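Local coordinates for putative DNA protection protein (PDB 4CYB) that probably binds and oxidises iron as a Dps-family member of the ferritin superfamily, assembled as a shell of twelve subunits, at residues K43-L48 and L113-E118; E77-Q80 and V85-G88. One frame throughout, in Å; residues are numbered along the deposited sequence.

Contact 1. Residues K43-L48 and L113-E118; sequences KKYHWL and LSRLLE. With FE (Fe (III) ion), chain V.
Y45 reaches from helix 18-48 to meet R115 and L116 on helix 109-136, and its ring does nearly all the bridging between segments 43-48 and 113-118, whose nearest CA atoms, those of Y45 and L113, are 8.7 Å apart. L116 comes up at the ring's edge, with its CG 3.8 Å from Y45 CD2, the two side chains running past one another in opposite senses. At the far end of the ring, R115 crosses at about a right angle, and its CD lies 3.1 Å from Y45 OH, again near the ring plane. The bend at chi3 (-60°) turns the guanidinium beyond this methylene, 42° from the plane of the phenol. The polar ends are matched by E107 of the same chain, whose carboxylate takes a hydrogen bond with Y45 OH through OE1 and a salt bridge with R115 NE through OE2. A phenylalanine here would keep the ring against L116 but would probably leave E107 OE1 without its phenol partner inside a buried contact. One residue along, H46 leaves the helix about a quarter turn round: with CG anti to the backbone N (chi1 169°), NE2 lies 2.5 Å from the iron(III), which three waters and D73 and E77 of a neighbouring subunit also bind. H46 ND1 is tied to the carbonyl of H58, so the imidazole is gripped at both nitrogens. Tyrosine thus suits an amphipathic post, greasy along its edge and polar at its end, while the adjoining histidine supplies a ligand at the intersubunit iron site characteristic of Dps proteins.

Contact 2. Residues E77-Q80 and V85-G88; sequences ERVQ and VAVG. With FE (Fe (III) ion), chain B.
V79 and Q80, near the end of helix 54-81, face A86 and V85 across CA separations of 5.7 Å and 5.9 Å respectively, the helix being met by an extended chain that has just turned back on it. This is where the second long helix of the ferritin-like four-helix bundle gives way to the connection carrying the short helix 90-96, an insertion familiar from Dps proteins. V79 points its side chain at the returning chain, and CG1, set anti to the backbone N (chi1 174°), rests 3.5 Å from A86 N, lying over the V85-A86 peptide. A branched aliphatic residue suits this place because V79 also packs on C25 and L28 of helix 18-48, while the small methyl of A86 lets the loop come close. Q80 supplies the polar link: folding at chi2 (-57°) brings its amide round to the loop, an uncharged acceptor for the buried backbone N-H of A86, which lies outside regular secondary structure. Outward, Q80 packs on L48 of one neighbouring subunit and W159 of another. A turn earlier, E77 directs its extended chain away from the loop to an iron(III), 2.3 Å from OE2, sharing it with D73 and with H46 of a neighbouring subunit. One hydrogen bond joins the two segments: A86 N donates to Q80 OE1 at 2.7 Å, almost head-on to the carbonyl, with a C=O...N angle of 175°.

How the contacts relate
From the N terminus the chain runs up helix 18-48 to the first half of contact 1, then turns back along helix 54-81, at whose end contact 2 closes a tight loop with 85-88. Helix 90-96 and strand 106-107 follow before 113-118, early in helix 109-136, completes contact 1. The short loop therefore sits wholly within the long one, and the two do not cross. Their centres lie 26 Å apart on opposite sides of the chain's centre. Contact 1 joins two long bundle helices; contact 2 fastens the connection to the second helix. Both touch the same neighbouring subunit, and each carries part of an iron site completed across that interface.

Contact 1. Residues K43-L48 and L113-E118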
ATOM      1  N   LYS J  43     -14.331 -23.884  -7.329  1.00 18.08           N
ATOM      2  CA  LYS J  43     -13.115 -24.378  -6.620  1.00 18.42           C
ATOM      3  C   LYS J  43     -12.728 -25.813  -7.074  1.00 18.32           C
ATOM      4  O   LYS J  43     -11.577 -26.104  -7.366  1.00 17.46           O
ATOM      5  CB  LYS J  43     -13.274 -24.397  -5.077  1.00 17.70           C
ATOM      6  CG  LYS J  43     -13.337 -23.010  -4.413  1.00 18.21           C
ATOM      7  CD  LYS J  43     -12.102 -22.112  -4.734  1.00 19.81           C
ATOM      8  CE  LYS J  43     -10.784 -22.783  -4.225  1.00 19.83           C
ATOM      9  NZ  LYS J  43      -9.723 -21.740  -4.306  1.00 20.33           N
ATOM     10  N   LYS J  44     -13.721 -26.678  -7.240  1.00 19.14           N
ATOM     11  CA  LYS J  44     -13.474 -28.017  -7.833  1.00 20.21           C
ATOM     12  C   LYS J  44     -12.698 -27.933  -9.150  1.00 20.35           C
ATOM     13  O   LYS J  44     -11.681 -28.615  -9.320  1.00 19.59           O
ATOM     14  CB  LYS J  44     -14.784 -28.828  -7.967  1.00 19.95           C
ATOM     15  CG  LYS J  44     -14.673 -30.253  -8.640  1.00 21.70           C
ATOM     16  CD  LYS J  44     -16.087 -30.796  -8.987  1.00 22.61           C
ATOM     17  CE  LYS J  44     -16.097 -32.056  -9.887  1.00 22.73           C
ATOM     18  NZ  LYS J  44     -15.695 -33.247  -9.076  1.00 25.65           N
ATOM     19  N   TYR J  45     -13.142 -27.099 -10.080  1.00 20.37           N
ATOM     20  CA  TYR J  45     -12.521 -27.055 -11.376  1.00 20.52           C
ATOM     21  C   TYR J  45     -11.190 -26.256 -11.327  1.00 19.01           C
ATOM     22  O   TYR J  45     -10.318 -26.530 -12.083  1.00 20.50           O
ATOM     23  CB  TYR J  45     -13.526 -26.451 -12.359  1.00 20.64           C
ATOM     24  CG  TYR J  45     -14.756 -27.345 -12.545  1.00 20.40           C
ATOM     25  CD1 TYR J  45     -14.642 -28.767 -12.455  1.00 22.93           C
ATOM     26  CD2 TYR J  45     -15.999 -26.800 -12.839  1.00 22.61           C
ATOM     27  CE1 TYR J  45     -15.739 -29.609 -12.649  1.00 21.95           C
ATOM     28  CE2 TYR J  45     -17.128 -27.635 -12.969  1.00 24.25           C
ATOM     29  CZ  TYR J  45     -16.993 -29.011 -12.900  1.00 21.92           C
ATOM     30  OH  TYR J  45     -18.107 -29.792 -13.080  1.00 28.02           O
ATOM     31  N   HIS J  46     -11.067 -25.267 -10.431  1.00 19.11           N
ATOM     32  CA  HIS J  46      -9.764 -24.585 -10.162  1.00 18.01           C
ATOM     33  C   HIS J  46      -8.756 -25.670  -9.808  1.00 20.03           C
ATOM     34  O   HIS J  46      -7.625 -25.612 -10.310  1.00 19.40           O
ATOM     35  CB  HIS J  46      -9.973 -23.598  -8.995  1.00 19.35           C
ATOM     36  CG  HIS J  46      -8.701 -22.990  -8.387  1.00 18.79           C
ATOM     37  ND1 HIS J  46      -7.983 -22.050  -9.026  1.00 18.94           N
ATOM     38  CD2 HIS J  46      -8.120 -23.157  -7.132  1.00 19.66           C
ATOM     39  CE1 HIS J  46      -6.984 -21.575  -8.206  1.00 19.10           C
ATOM     40  NE2 HIS J  46      -7.048 -22.279  -7.048  1.00 18.28           N
ATOM     41  N   TRP J  47      -9.138 -26.666  -8.986  1.00 16.96           N
ATOM     42  CA  TRP J  47      -8.166 -27.753  -8.608  1.00 20.10           C
ATOM     43  C   TRP J  47      -7.939 -28.797  -9.658  1.00 20.62           C
ATOM     44  O   TRP J  47      -6.805 -29.184  -9.924  1.00 22.24           O
ATOM     45  CB  TRP J  47      -8.603 -28.472  -7.339  1.00 22.41           C
ATOM     46  CG  TRP J  47      -8.705 -27.513  -6.173  1.00 20.67           C
ATOM     47  CD1 TRP J  47      -7.823 -26.505  -5.821  1.00 21.26           C
ATOM     48  CD2 TRP J  47      -9.786 -27.459  -5.203  1.00 20.88           C
ATOM     49  NE1 TRP J  47      -8.290 -25.791  -4.715  1.00 21.26           N
ATOM     50  CE2 TRP J  47      -9.445 -26.359  -4.259  1.00 19.47           C
ATOM     51  CE3 TRP J  47     -10.946 -28.242  -4.976  1.00 21.45           C
ATOM     52  CZ2 TRP J  47     -10.272 -26.017  -3.197  1.00 20.74           C
ATOM     53  CZ3 TRP J  47     -11.760 -27.909  -3.881  1.00 21.55           C
ATOM     54  CH2 TRP J  47     -11.456 -26.815  -3.033  1.00 21.48           C
ATOM     55  N   LEU J  48      -9.046 -29.245 -10.290  1.00 19.96           N
ATOM     56  CA  LEU J  48      -8.986 -30.390 -11.199  1.00 22.14           C
ATOM     57  C   LEU J  48      -8.586 -30.040 -12.609  1.00 22.93           C
ATOM     58  O   LEU J  48      -8.420 -30.948 -13.442  1.00 24.12           O
ATOM     59  CB  LEU J  48     -10.351 -31.073 -11.325  1.00 22.93           C
ATOM     60  CG  LEU J  48     -10.963 -31.741 -10.079  1.00 27.20           C
ATOM     61  CD1 LEU J  48     -12.141 -32.664 -10.418  1.00 21.07           C
ATOM     62  CD2 LEU J  48      -9.995 -32.291  -9.056  1.00 32.08           C
ATOM     63  N   LEU J 113     -16.801 -26.568 -18.108  1.00 23.27           N
ATOM     64  CA  LEU J 113     -17.228 -25.194 -18.435  1.00 22.45           C
ATOM     65  C   LEU J 113     -18.749 -25.172 -18.676  1.00 24.73           C
ATOM     66  O   LEU J 113     -19.449 -24.262 -18.224  1.00 21.96           O
ATOM     67  CB  LEU J 113     -16.489 -24.637 -19.668  1.00 24.00           C
ATOM     68  CG  LEU J 113     -14.947 -24.578 -19.494  1.00 25.37           C
ATOM     69  CD1 LEU J 113     -14.286 -23.903 -20.678  1.00 26.75           C
ATOM     70  CD2 LEU J 113     -14.604 -23.771 -18.240  1.00 26.27           C
ATOM     71  N   SER J 114     -19.244 -26.156 -19.421  1.00 22.04           N
ATOM     72  CA  SER J 114     -20.716 -26.248 -19.666  1.00 22.74           C
ATOM     73  C   SER J 114     -21.542 -26.378 -18.380  1.00 24.01           C
ATOM     74  O   SER J 114     -22.630 -25.777 -18.290  1.00 23.86           O
ATOM     75  CB  SER J 114     -21.002 -27.450 -20.563  1.00 24.61           C
ATOM     76  OG  SER J 114     -20.522 -27.121 -21.847  1.00 27.70           O
ATOM     77  N   ARG J 115     -21.060 -27.170 -17.416  1.00 22.44           N
ATOM     78  CA  ARG J 115     -21.746 -27.337 -16.134  1.00 23.86           C
ATOM     79  C   ARG J 115     -21.821 -25.998 -15.373  1.00 24.06           C
ATOM     80  O   ARG J 115     -22.842 -25.694 -14.764  1.00 24.77           O
ATOM     81  CB  ARG J 115     -21.049 -28.409 -15.273  1.00 21.72           C
ATOM     82  CG  ARG J 115     -21.814 -28.685 -13.983  1.00 22.95           C
ATOM     83  CD  ARG J 115     -21.202 -29.910 -13.266  1.00 23.91           C
ATOM     84  NE  ARG J 115     -21.236 -31.159 -14.043  1.00 25.93           N
ATOM     85  CZ  ARG J 115     -22.316 -31.945 -14.225  1.00 30.24           C
ATOM     86  NH1 ARG J 115     -23.501 -31.642 -13.708  1.00 27.36           N
ATOM     87  NH2 ARG J 115     -22.201 -33.058 -14.952  1.00 31.21           N
ATOM     88  N   LEU J 116     -20.720 -25.229 -15.364  1.00 22.75           N
ATOM     89  CA  LEU J 116     -20.713 -23.883 -14.787  1.00 20.97           C
ATOM     90  C   LEU J 116     -21.771 -23.021 -15.470  1.00 21.77           C
ATOM     91  O   LEU J 116     -22.560 -22.371 -14.783  1.00 22.27           O
ATOM     92  CB  LEU J 116     -19.322 -23.268 -14.942  1.00 21.13           C
ATOM     93  CG  LEU J 116     -18.186 -23.899 -14.083  1.00 21.37           C
ATOM     94  CD1 LEU J 116     -16.889 -23.193 -14.515  1.00 20.47           C
ATOM     95  CD2 LEU J 116     -18.406 -23.699 -12.594  1.00 21.06           C
ATOM     96  N   LEU J 117     -21.849 -23.064 -16.826  1.00 22.34           N
ATOM     97  CA  LEU J 117     -22.830 -22.230 -17.539  1.00 22.19           C
ATOM     98  C   LEU J 117     -24.262 -22.601 -17.189  1.00 24.00           C
ATOM     99  O   LEU J 117     -25.134 -21.722 -16.992  1.00 23.89           O
ATOM    100  CB  LEU J 117     -22.648 -22.311 -19.049  1.00 22.32           C
ATOM    101  CG  LEU J 117     -21.354 -21.694 -19.623  1.00 25.87           C
ATOM    102  CD1 LEU J 117     -21.412 -21.794 -21.158  1.00 28.70           C
ATOM    103  CD2 LEU J 117     -21.173 -20.230 -19.188  1.00 24.60           C
ATOM    104  N   GLU J 118     -24.493 -23.914 -17.072  1.00 25.80           N
ATOM    105  CA  GLU J 118     -25.791 -24.389 -16.604  1.00 25.06           C
ATOM    106  C   GLU J 118     -26.167 -23.925 -15.200  1.00 25.73           C
ATOM    107  O   GLU J 118     -27.332 -23.569 -14.961  1.00 24.77           O
ATOM    108  CB  GLU J 118     -25.907 -25.915 -16.729  1.00 31.23           C
ATOM    109  CG  GLU J 118     -26.080 -26.326 -18.177  1.00 41.98           C
ATOM    110  CD  GLU J 118     -26.115 -27.846 -18.415  1.00 57.27           C
ATOM    111  OE1 GLU J 118     -26.866 -28.572 -17.708  1.00 68.82           O
ATOM    112  OE2 GLU J 118     -25.403 -28.313 -19.339  1.00 64.55           O
TER
HETATM  113 FE    FE V1200      -5.398 -22.013  -5.221  0.50 14.70          FE
HETATM  114  O   HOH W   1      -6.837 -20.211  -4.521  1.00 23.38           O
HETATM  115  O   HOH W   2      -4.235 -20.877  -6.907  1.00 32.84           O
HETATM  116  O   HOH W   3      -3.443 -20.979  -4.231  1.00 32.55           O

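Contact 2. Residues E77-Q80 and V85-G88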
ATOM      1  N   GLU J  77     -25.857 -12.518   5.026  1.00 19.03           N
ATOM      2  CA  GLU J  77     -26.065 -11.384   5.909  1.00 19.50           C
ATOM      3  C   GLU J  77     -27.407 -10.664   5.648  1.00 19.19           C
ATOM      4  O   GLU J  77     -28.028 -10.188   6.591  1.00 18.76           O
ATOM      5  CB  GLU J  77     -24.869 -10.394   5.806  1.00 18.83           C
ATOM      6  CG  GLU J  77     -23.686 -11.011   6.632  1.00 22.29           C
ATOM      7  CD  GLU J  77     -22.464 -10.071   6.720  1.00 24.92           C
ATOM      8  OE1 GLU J  77     -22.592  -8.858   6.378  1.00 26.94           O
ATOM      9  OE2 GLU J  77     -21.412 -10.553   7.220  1.00 27.04           O
ATOM     10  N   ARG J  78     -27.836 -10.649   4.389  1.00 18.83           N
ATOM     11  CA  ARG J  78     -29.173 -10.071   4.105  1.00 20.08           C
ATOM     12  C   ARG J  78     -30.303 -10.886   4.775  1.00 21.20           C
ATOM     13  O   ARG J  78     -31.244 -10.302   5.364  1.00 20.60           O
ATOM     14  CB  ARG J  78     -29.392 -10.036   2.605  1.00 21.63           C
ATOM     15  CG  ARG J  78     -30.746  -9.435   2.198  1.00 22.97           C
ATOM     16  CD  ARG J  78     -30.694  -7.932   2.356  1.00 27.11           C
ATOM     17  NE  ARG J  78     -32.000  -7.246   2.170  1.00 22.18           N
ATOM     18  CZ  ARG J  78     -32.186  -5.978   2.525  1.00 26.47           C
ATOM     19  NH1 ARG J  78     -31.147  -5.264   3.036  1.00 28.39           N
ATOM     20  NH2 ARG J  78     -33.393  -5.400   2.383  1.00 26.32           N
ATOM     21  N   VAL J  79     -30.231 -12.220   4.677  1.00 20.87           N
ATOM     22  CA  VAL J  79     -31.157 -13.069   5.419  1.00 21.18           C
ATOM     23  C   VAL J  79     -31.167 -12.744   6.890  1.00 22.90           C
ATOM     24  O   VAL J  79     -32.253 -12.606   7.488  1.00 20.25           O
ATOM     25  CB  VAL J  79     -30.850 -14.555   5.200  1.00 21.25           C
ATOM     26  CG1 VAL J  79     -31.729 -15.428   6.096  1.00 21.04           C
ATOM     27  CG2 VAL J  79     -31.010 -14.929   3.722  1.00 20.58           C
ATOM     28  N   GLN J  80     -29.972 -12.635   7.508  1.00 19.00           N
ATOM     29  CA  GLN J  80     -29.942 -12.310   8.935  1.00 19.53           C
ATOM     30  C   GLN J  80     -30.521 -10.907   9.243  1.00 20.23           C
ATOM     31  O   GLN J  80     -31.219 -10.712  10.251  1.00 19.04           O
ATOM     32  CB  GLN J  80     -28.477 -12.405   9.468  1.00 19.06           C
ATOM     33  CG  GLN J  80     -27.879 -13.800   9.253  1.00 21.11           C
ATOM     34  CD  GLN J  80     -28.719 -14.892   9.902  1.00 24.04           C
ATOM     35  OE1 GLN J  80     -29.036 -15.851   9.248  1.00 25.56           O
ATOM     36  NE2 GLN J  80     -29.134 -14.710  11.150  1.00 22.95           N
ATOM     37  N   VAL J  85     -32.976 -16.967   9.044  1.00 21.66           N
ATOM     38  CA  VAL J  85     -31.870 -17.906   9.278  1.00 25.10           C
ATOM     39  C   VAL J  85     -31.251 -18.325   7.963  1.00 24.54           C
ATOM     40  O   VAL J  85     -31.906 -19.011   7.110  1.00 23.82           O
ATOM     41  CB  VAL J  85     -32.330 -19.137  10.125  1.00 27.04           C
ATOM     42  CG1 VAL J  85     -31.107 -20.025  10.526  1.00 25.82           C
ATOM     43  CG2 VAL J  85     -33.086 -18.630  11.369  1.00 25.21           C
ATOM     44  N   ALA J  86     -29.983 -17.919   7.760  1.00 21.69           N
ATOM     45  CA  ALA J  86     -29.266 -18.292   6.508  1.00 22.15           C
ATOM     46  C   ALA J  86     -28.943 -19.795   6.505  1.00 23.10           C
ATOM     47  O   ALA J  86     -28.587 -20.387   7.562  1.00 25.69           O
ATOM     48  CB  ALA J  86     -27.971 -17.470   6.383  1.00 21.34           C
ATOM     49  N   VAL J  87     -29.032 -20.425   5.335  1.00 21.54           N
ATOM     50  CA  VAL J  87     -28.671 -21.846   5.254  1.00 23.84           C
ATOM     51  C   VAL J  87     -27.188 -22.081   5.635  1.00 24.55           C
ATOM     52  O   VAL J  87     -26.298 -21.337   5.178  1.00 24.81           O
ATOM     53  CB  VAL J  87     -28.992 -22.436   3.879  1.00 25.89           C
ATOM     54  CG1 VAL J  87     -28.256 -21.725   2.761  1.00 25.28           C
ATOM     55  CG2 VAL J  87     -28.688 -23.934   3.874  1.00 24.31           C
ATOM     56  N   GLY J  88     -26.946 -23.044   6.518  1.00 23.17           N
ATOM     57  CA  GLY J  88     -25.591 -23.193   7.133  1.00 23.04           C
ATOM     58  C   GLY J  88     -24.791 -24.363   6.592  1.00 22.42           C
ATOM     59  O   GLY J  88     -24.008 -24.219   5.682  1.00 23.74           O
TER
HETATM   60 FE    FE B1201     -19.323 -11.092   6.571  0.50 14.85          FE
HETATM   61  O   HOH W   4     -17.263 -11.991   5.810  1.00 23.42           O
HETATM   62  O   HOH W   5     -18.089  -9.708   7.974  1.00 33.10           O
HETATM   63  O   HOH W   6     -18.939  -9.024   5.457  1.00 29.87           O